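Short chain dehydrogenase (Salmonella typhi, PDB 3G1T) probably catalyses NAD(P)-dependent oxidation or reduction of an unidentified substrate, as a Rossmann-fold oxidoreductase of the short-chain dehydrogenase family. Local coordinates at residues T200-R205 against K218-I223; F151-V156 against A173-M178; A30-A35 against Q56-E61. All blocks are in the same frame, centred on the assembly; numbering follows the deposited sequence.

Contact 1: T200-R205 against K218-I223; sequences TRTSMR and KTPADI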
loop_
_atom_site.group_PDB
_atom_site.type_symbol
_atom_site.label_atom_id
_atom_site.label_comp_id
_atom_site.label_asym_id
_atom_site.label_seq_id
_atom_site.Cartn_x
_atom_site.Cartn_y
_atom_site.Cartn_z
ATOM N N THR A 200 -2.344 0.091 22.279
ATOM C CA THR A 200 -2.385 1.244 23.199
ATOM C C THR A 200 -3.827 1.510 23.495
ATOM O O THR A 200 -4.703 1.198 22.656
ATOM C CB THR A 200 -1.715 2.493 22.505
ATOM O OG1 THR A 200 -0.389 2.139 22.097
ATOM C CG2 THR A 200 -1.659 3.730 23.398
ATOM N N ARG A 201 -4.094 2.121 24.643
ATOM C CA ARG A 201 -5.457 2.383 25.094
ATOM C C ARG A 201 -6.071 3.518 24.298
ATOM O O ARG A 201 -5.942 4.709 24.703
ATOM C CB ARG A 201 -5.510 2.673 26.591
ATOM C CG ARG A 201 -6.948 2.663 27.234
ATOM C CD ARG A 201 -6.869 3.000 28.746
ATOM N NE ARG A 201 -5.859 2.208 29.443
ATOM C CZ ARG A 201 -5.290 2.536 30.616
ATOM N NH1 ARG A 201 -5.640 3.653 31.305
ATOM N NH2 ARG A 201 -4.388 1.703 31.130
ATOM N N THR A 202 -6.721 3.143 23.169
ATOM C CA THR A 202 -7.427 4.050 22.278
ATOM C C THR A 202 -8.793 3.501 21.803
ATOM O O THR A 202 -9.076 2.305 21.847
ATOM C CB THR A 202 -6.568 4.337 20.979
ATOM O OG1 THR A 202 -6.515 3.160 20.170
ATOM C CG2 THR A 202 -5.123 4.822 21.337
ATOM N N SER A 203 -9.655 4.365 21.307
ATOM C CA SER A 203 -10.915 3.881 20.789
ATOM C C SER A 203 -10.713 2.953 19.573
ATOM O O SER A 203 -11.472 1.958 19.465
ATOM C CB SER A 203 -11.852 5.034 20.477
ATOM O OG SER A 203 -11.273 5.851 19.459
ATOM N N MET A 204 -9.713 3.243 18.702
ATOM C CA MET A 204 -9.418 2.351 17.551
ATOM C C MET A 204 -9.060 0.898 17.942
ATOM O O MET A 204 -9.684 -0.096 17.418
ATOM C CB MET A 204 -8.402 2.968 16.520
ATOM C CG MET A 204 -8.136 2.029 15.376
ATOM S SD MET A 204 -6.746 2.651 14.231
ATOM C CE MET A 204 -7.755 3.965 13.650
ATOM N N ARG A 205 -8.252 0.773 19.013
ATOM C CA ARG A 205 -7.812 -0.496 19.526
ATOM C C ARG A 205 -9.028 -1.233 20.090
ATOM O O ARG A 205 -9.224 -2.399 19.816
ATOM C CB ARG A 205 -6.723 -0.236 20.582
ATOM C CG ARG A 205 -6.134 -1.443 21.303
ATOM C CD ARG A 205 -5.415 -2.363 20.419
ATOM N NE ARG A 205 -5.056 -3.608 21.139
ATOM C CZ ARG A 205 -4.110 -4.478 20.741
ATOM N NH1 ARG A 205 -3.391 -4.181 19.630
ATOM N NH2 ARG A 205 -3.889 -5.620 21.425
ATOM N N LYS A 218 -0.838 -0.110 27.879
ATOM C CA LYS A 218 -0.196 1.174 28.056
ATOM C C LYS A 218 -1.101 2.262 27.463
ATOM O O LYS A 218 -1.808 2.008 26.482
ATOM C CB LYS A 218 1.179 1.170 27.305
ATOM C CG LYS A 218 2.207 0.099 27.864
ATOM C CD LYS A 218 2.632 0.401 29.293
ATOM C CE LYS A 218 3.913 -0.408 29.752
ATOM N NZ LYS A 218 4.904 -0.610 28.683
ATOM N N THR A 219 -1.045 3.452 28.070
ATOM C CA THR A 219 -1.763 4.603 27.578
ATOM C C THR A 219 -0.883 5.337 26.558
ATOM O O THR A 219 0.335 5.071 26.433
ATOM C CB THR A 219 -2.009 5.620 28.656
ATOM O OG1 THR A 219 -0.752 5.950 29.253
ATOM C CG2 THR A 219 -2.980 5.026 29.774
ATOM N N PRO A 220 -1.510 6.264 25.810
ATOM C CA PRO A 220 -0.734 7.180 24.939
ATOM C C PRO A 220 0.359 7.911 25.699
ATOM O O PRO A 220 1.483 8.030 25.131
ATOM C CB PRO A 220 -1.741 8.173 24.483
ATOM C CG PRO A 220 -3.049 7.302 24.344
ATOM C CD PRO A 220 -2.959 6.531 25.679
ATOM N N ALA A 221 0.111 8.326 26.954
ATOM C CA ALA A 221 1.197 8.904 27.741
ATOM C C ALA A 221 2.402 8.032 27.912
ATOM O O ALA A 221 3.545 8.512 27.760
ATOM C CB ALA A 221 0.696 9.384 29.137
ATOM N N ASP A 222 2.178 6.737 28.200
ATOM C CA ASP A 222 3.250 5.772 28.387
ATOM C C ASP A 222 4.186 5.633 27.206
ATOM O O ASP A 222 5.388 5.396 27.397
ATOM C CB ASP A 222 2.689 4.388 28.699
ATOM C CG ASP A 222 1.918 4.332 30.044
ATOM O OD1 ASP A 222 2.196 5.109 30.966
ATOM O OD2 ASP A 222 1.015 3.474 30.151
ATOM N N ILE A 223 3.656 5.772 25.995
ATOM C CA ILE A 223 4.460 5.517 24.801
ATOM C C ILE A 223 5.142 6.757 24.232
ATOM O O ILE A 223 5.781 6.684 23.179
ATOM C CB ILE A 223 3.647 4.719 23.705
ATOM C CG1 ILE A 223 2.448 5.527 23.137
ATOM C CG2 ILE A 223 3.259 3.332 24.271
ATOM C CD1 ILE A 223 1.895 4.953 21.820
#
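Thr200 meets the 218-223 loop with both branches of its side chain. CG2, anti to the backbone N, lies 3.5 Å from Pro220 N and also packs on the proline ring, while OG1 comes tip to tip with Ile223, 3.6 Å from its CD1; the main polar partner of that hydroxyl is Gly198 O. Arg201 supplies the backbone link: its N donates to Lys218 O at 2.9 Å, with an N-H...O angle of 151°. Its side chain runs beside that of Thr219 in the same direction, bringing Thr219 CG2 over one guanidinium face, 3.4 Å from Arg201 NH1 and offset toward the rim. The guanidinium is bound in turn to the backbone oxygens of Pro214 and Leu217, in the chain that leads back to Lys218. Thr202 then N-caps the helix that starts at Ser203, its OG1 accepting from Arg205 N. Within 218-223, Asp222 OD2 accepts from Thr219 N at 2.9 Å, and Thr219 OG1 accepts from Asp222 N at 3.2 Å, the latter an ST motif. The arrangement joins the two ends of the excursion after strand 190-196, the region that in short-chain dehydrogenases usually forms the substrate-binding loop.

Contact 2: F151-V156 against A173-M178; sequences FTSSSV and ATEGMM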
loop_
_atom_site.group_PDB
_atom_site.type_symbol
_atom_site.label_atom_id
_atom_site.label_comp_id
_atom_site.label_asym_id
_atom_site.label_seq_id
_atom_site.Cartn_x
_atom_site.Cartn_y
_atom_site.Cartn_z
ATOM N N PHE A 151 5.481 8.906 10.060
ATOM C CA PHE A 151 4.200 8.238 9.721
ATOM C C PHE A 151 3.823 7.246 10.799
ATOM O O PHE A 151 4.658 6.751 11.528
ATOM C CB PHE A 151 4.295 7.506 8.372
ATOM C CG PHE A 151 4.537 8.426 7.183
ATOM C CD1 PHE A 151 3.482 9.061 6.521
ATOM C CD2 PHE A 151 5.877 8.681 6.766
ATOM C CE1 PHE A 151 3.682 9.918 5.366
ATOM C CE2 PHE A 151 6.088 9.545 5.637
ATOM C CZ PHE A 151 5.066 10.153 4.954
ATOM N N THR A 152 2.506 6.951 10.881
ATOM C CA THR A 152 2.006 5.907 11.817
ATOM C C THR A 152 1.847 4.585 11.081
ATOM O O THR A 152 1.184 4.497 10.051
ATOM C CB THR A 152 0.667 6.383 12.421
ATOM O OG1 THR A 152 0.870 7.615 13.097
ATOM C CG2 THR A 152 0.194 5.273 13.438
ATOM N N SER A 153 2.540 3.587 11.594
ATOM C CA SER A 153 2.437 2.199 11.087
ATOM C C SER A 153 1.734 1.283 12.115
ATOM O O SER A 153 0.966 1.750 13.018
ATOM C CB SER A 153 3.831 1.643 10.720
ATOM O OG SER A 153 3.651 0.461 9.909
ATOM N N SER A 154 1.896 -0.008 11.894
ATOM C CA SER A 154 1.219 -1.051 12.743
ATOM C C SER A 154 2.014 -2.338 12.614
ATOM O O SER A 154 2.801 -2.465 11.654
ATOM C CB SER A 154 -0.271 -1.251 12.335
ATOM O OG SER A 154 -0.684 -2.413 13.012
ATOM N N SER A 155 1.913 -3.271 13.576
ATOM C CA SER A 155 2.573 -4.563 13.347
ATOM C C SER A 155 2.043 -5.212 12.059
ATOM O O SER A 155 2.776 -5.872 11.378
ATOM C CB SER A 155 2.444 -5.468 14.568
ATOM O OG SER A 155 1.051 -5.822 14.677
ATOM N N VAL A 156 0.789 -4.936 11.700
ATOM C CA VAL A 156 0.231 -5.504 10.446
ATOM C C VAL A 156 0.642 -4.776 9.192
ATOM O O VAL A 156 0.252 -5.248 8.121
ATOM C CB VAL A 156 -1.307 -5.620 10.401
ATOM C CG1 VAL A 156 -1.738 -6.701 11.389
ATOM C CG2 VAL A 156 -2.048 -4.248 10.655
ATOM N N ALA A 173 1.523 0.005 2.654
ATOM C CA ALA A 173 1.732 1.140 1.701
ATOM C C ALA A 173 2.429 2.314 2.403
ATOM O O ALA A 173 3.277 3.063 1.812
ATOM C CB ALA A 173 0.374 1.642 1.128
ATOM N N THR A 174 2.068 2.514 3.679
ATOM C CA THR A 174 2.679 3.590 4.436
ATOM C C THR A 174 4.202 3.333 4.641
ATOM O O THR A 174 5.029 4.305 4.497
ATOM C CB THR A 174 2.002 3.691 5.856
ATOM O OG1 THR A 174 0.614 4.015 5.658
ATOM C CG2 THR A 174 2.680 4.838 6.640
ATOM N N GLU A 175 4.610 2.084 4.975
ATOM C CA GLU A 175 6.095 1.741 5.042
ATOM C C GLU A 175 6.822 2.006 3.702
ATOM O O GLU A 175 7.879 2.605 3.683
ATOM C CB GLU A 175 6.307 0.258 5.489
ATOM C CG GLU A 175 5.649 0.065 6.945
ATOM C CD GLU A 175 6.552 0.521 8.101
ATOM O OE1 GLU A 175 7.607 1.163 7.803
ATOM O OE2 GLU A 175 6.232 0.196 9.300
ATOM N N GLY A 176 6.244 1.547 2.615
ATOM C CA GLY A 176 6.790 1.843 1.288
ATOM C C GLY A 176 6.969 3.328 0.997
ATOM O O GLY A 176 8.063 3.803 0.543
ATOM N N MET A 177 5.927 4.094 1.266
ATOM C CA MET A 177 5.954 5.528 0.924
ATOM C C MET A 177 6.959 6.226 1.844
ATOM O O MET A 177 7.744 7.088 1.401
ATOM C CB MET A 177 4.542 6.071 1.004
ATOM C CG MET A 177 4.367 7.566 1.252
ATOM S SD MET A 177 2.599 8.135 1.433
ATOM C CE MET A 177 1.979 7.247 2.839
ATOM N N MET A 178 7.015 5.826 3.123
ATOM C CA MET A 178 8.041 6.325 4.030
ATOM C C MET A 178 9.468 5.984 3.513
ATOM O O MET A 178 10.326 6.901 3.448
ATOM C CB MET A 178 7.914 5.731 5.432
ATOM C CG MET A 178 9.167 6.037 6.418
ATOM S SD MET A 178 10.606 5.043 6.391
ATOM C CE MET A 178 9.783 3.494 7.140
#
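Phe151 and Thr174 meet where the end of strand 147-152 packs against helix 165-185. Thr174 has CG2 anti to its backbone N (OG1 at chi1 -63°), which directs the methyl to the strand, 3.6 Å from Phe151 CB and 3.7 Å from Thr152 O; its hydroxyl turns back to Ser170 O in its own helix. Farther along the helix the Phe151 ring meets two methionines. Met178 touches it with the root of its side chain, CB lying 3.8 Å from Phe151 CD2, before the bent chain leads away. Met177 does the reverse: its chain crosses the phenylalanine at about a right angle and folds at chi3 (61°), so that CE returns to within 4.1 Å of Phe151 CE1. The sulfur makes an oblique Met-aromatic contact, SD standing 5.3 Å from the centroid of the Phe151 ring. One polar bond lies beside the apolar cluster. Glu175 leaves its helix pointing away from the strand but bends at chi2 (-82°), and its carboxylate comes back to Ser153, whose OG donates to OE2 at 2.7 Å from above the carboxylate plane. The same OE2 is also held by Arg158 in a salt bridge and by the Thr242 hydroxyl, so three groups grip one buried oxygen. The contact belongs to the beta-alpha-beta unit 147-152, 165-185, 190-196: Phe151 pairs by its backbone with strand 190-196, its ring also touches helix 116-142, and Met177 packs on Thr169 of the second subunit.

Contact 3: A30-A35 against Q56-E61; sequences AALTYA and QHIADE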
loop_
_atom_site.group_PDB
_atom_site.type_symbol
_atom_site.label_atom_id
_atom_site.label_comp_id
_atom_site.label_asym_id
_atom_site.label_seq_id
_atom_site.Cartn_x
_atom_site.Cartn_y
_atom_site.Cartn_z
ATOM N N ALA A 30 0.386 13.505 21.772
ATOM C CA ALA A 30 1.641 14.011 21.221
ATOM C C ALA A 30 1.603 15.554 21.134
ATOM O O ALA A 30 2.593 16.220 21.446
ATOM C CB ALA A 30 1.908 13.351 19.877
ATOM N N ALA A 31 0.467 16.121 20.761
ATOM C CA ALA A 31 0.357 17.613 20.729
ATOM C C ALA A 31 0.640 18.246 22.134
ATOM O O ALA A 31 1.458 19.171 22.313
ATOM C CB ALA A 31 -0.958 18.042 20.165
ATOM N N LEU A 32 -0.048 17.744 23.164
ATOM C CA LEU A 32 0.244 18.135 24.548
ATOM C C LEU A 32 1.681 17.965 24.973
ATOM O O LEU A 32 2.258 18.898 25.565
ATOM C CB LEU A 32 -0.593 17.278 25.502
ATOM C CG LEU A 32 -2.073 17.679 25.496
ATOM C CD1 LEU A 32 -2.749 16.595 26.385
ATOM C CD2 LEU A 32 -2.350 19.066 26.073
ATOM N N THR A 33 2.243 16.764 24.726
ATOM C CA THR A 33 3.602 16.404 25.117
ATOM C C THR A 33 4.618 17.267 24.343
ATOM O O THR A 33 5.559 17.824 24.922
ATOM C CB THR A 33 3.939 14.912 24.805
ATOM O OG1 THR A 33 2.973 14.028 25.361
ATOM C CG2 THR A 33 5.250 14.536 25.424
ATOM N N TYR A 34 4.430 17.380 23.047
ATOM C CA TYR A 34 5.356 18.300 22.273
ATOM C C TYR A 34 5.344 19.749 22.780
ATOM O O TYR A 34 6.416 20.337 22.955
ATOM C CB TYR A 34 5.083 18.227 20.772
ATOM C CG TYR A 34 5.349 16.911 20.111
ATOM C CD1 TYR A 34 6.222 15.971 20.676
ATOM C CD2 TYR A 34 4.749 16.631 18.885
ATOM C CE1 TYR A 34 6.471 14.734 20.032
ATOM C CE2 TYR A 34 4.981 15.429 18.206
ATOM C CZ TYR A 34 5.844 14.505 18.750
ATOM O OH TYR A 34 6.106 13.359 18.016
ATOM N N ALA A 35 4.148 20.296 23.067
ATOM C CA ALA A 35 4.024 21.644 23.688
ATOM C C ALA A 35 4.741 21.694 25.060
ATOM O O ALA A 35 5.464 22.666 25.370
ATOM C CB ALA A 35 2.570 22.045 23.757
ATOM N N GLN A 56 -6.940 24.782 23.541
ATOM C CA GLN A 56 -7.214 25.542 24.777
ATOM C C GLN A 56 -6.500 24.919 25.981
ATOM O O GLN A 56 -5.996 25.614 26.843
ATOM C CB GLN A 56 -8.727 25.636 25.040
ATOM C CG GLN A 56 -9.510 26.314 23.893
ATOM C CD GLN A 56 -10.153 27.675 24.234
ATOM O OE1 GLN A 56 -11.118 28.090 23.576
ATOM N NE2 GLN A 56 -9.597 28.378 25.242
ATOM N N HIS A 57 -6.412 23.595 25.984
ATOM C CA HIS A 57 -5.709 22.867 27.036
ATOM C C HIS A 57 -4.231 23.267 26.962
ATOM O O HIS A 57 -3.647 23.610 27.969
ATOM C CB HIS A 57 -5.983 21.345 26.866
ATOM C CG HIS A 57 -5.385 20.449 27.926
ATOM N ND1 HIS A 57 -5.766 19.130 28.070
ATOM C CD2 HIS A 57 -4.472 20.677 28.906
ATOM C CE1 HIS A 57 -5.083 18.567 29.059
ATOM N NE2 HIS A 57 -4.302 19.486 29.594
ATOM N N ILE A 58 -3.637 23.305 25.764
ATOM C CA ILE A 58 -2.212 23.663 25.619
ATOM C C ILE A 58 -2.061 25.140 26.044
ATOM O O ILE A 58 -1.110 25.468 26.774
ATOM C CB ILE A 58 -1.708 23.408 24.150
ATOM C CG1 ILE A 58 -1.551 21.909 23.862
ATOM C CG2 ILE A 58 -0.372 24.200 23.797
ATOM C CD1 ILE A 58 -1.479 21.554 22.324
ATOM N N ALA A 59 -2.993 26.003 25.608
ATOM C CA ALA A 59 -2.973 27.444 25.977
ATOM C C ALA A 59 -3.043 27.628 27.474
ATOM O O ALA A 59 -2.262 28.408 28.045
ATOM C CB ALA A 59 -4.070 28.217 25.323
ATOM N N ASP A 60 -3.917 26.854 28.110
ATOM C CA ASP A 60 -3.993 26.855 29.605
ATOM C C ASP A 60 -2.693 26.464 30.292
ATOM O O ASP A 60 -2.434 26.870 31.434
ATOM C CB ASP A 60 -5.088 25.939 30.115
ATOM C CG ASP A 60 -6.473 26.433 29.765
ATOM O OD1 ASP A 60 -6.583 27.613 29.386
ATOM O OD2 ASP A 60 -7.425 25.620 29.867
ATOM N N GLU A 61 -1.888 25.648 29.627
ATOM C CA GLU A 61 -0.604 25.260 30.191
ATOM C C GLU A 61 0.610 26.109 29.700
ATOM O O GLU A 61 1.526 26.341 30.467
ATOM C CB GLU A 61 -0.321 23.791 29.898
ATOM C CG GLU A 61 -0.990 22.776 30.767
ATOM C CD GLU A 61 -0.772 21.362 30.221
ATOM O OE1 GLU A 61 0.317 21.106 29.591
ATOM O OE2 GLU A 61 -1.681 20.523 30.377
HETATM O O HOH W 1 0.723 21.295 26.812
#
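Leu32 and Ile58 mesh between two neighbouring helices of the Rossmann fold, 25-36 and 48-62, which run nearly parallel, with 20° between the segment directions and 10.1 Å between their axes at closest approach. Tight packing centres on Ile58. Its CG2, anti to the backbone N, presses against Ala35 CB at 3.6 Å; CG1 lies 3.7 Å from Leu32 CD2; and CD1 extends toward the preceding turn, 3.8 Å from Ala31 O. The alanines meet it with CB and, at Ala31, with the backbone oxygen, so the branches of Ile58 lie against both turns. Ala31 and Ala35 also touch Val41 of strand 40-45, and Ile58 touches Pro66 in the loop before strand 67-70. Toward the outer side, where His57 and Glu61 are partly exposed, the contact is looser. Here the link is Leu32 against the His57 ring, plus a water. The water donates to Leu32 O at 3.1 Å and to Glu61 OE1 at 2.8 Å, bridging the helices beside the apolar cluster; more acceptors surround it than it has protons, so the two bonds may not be made all the time. Glu61 OE1 is also in a salt bridge with Arg36, a second tie to the first helix. His57 stands with CG anti to its backbone N (chi1 -177°), and Leu32 CD2 sits above the middle of its imidazole face, a CH-pi contact 3.8 Å from the ring centroid and 7° off the ring normal.

Overall arrangement
From the N terminus the three contacts come in series, none nested in or crossing another. Contact 3 closes first, bringing helix 48-62 back beside helix 25-36 after strand 40-45, in the first half of the parallel sheet. Contact 2 follows, folding helix 165-185 onto the end of strand 147-152 in a later beta-alpha-beta unit, across the centre of the chain and about 27 Å from contact 3 between centres. Contact 1 closes last, bringing the loop 218-223, just before helix 224-231, back to the start of helix 203-208. Its centre is about 18 Å from each of the others, and Pro220 touches Glu29 of helix 25-36, the helix that contact 3 uses.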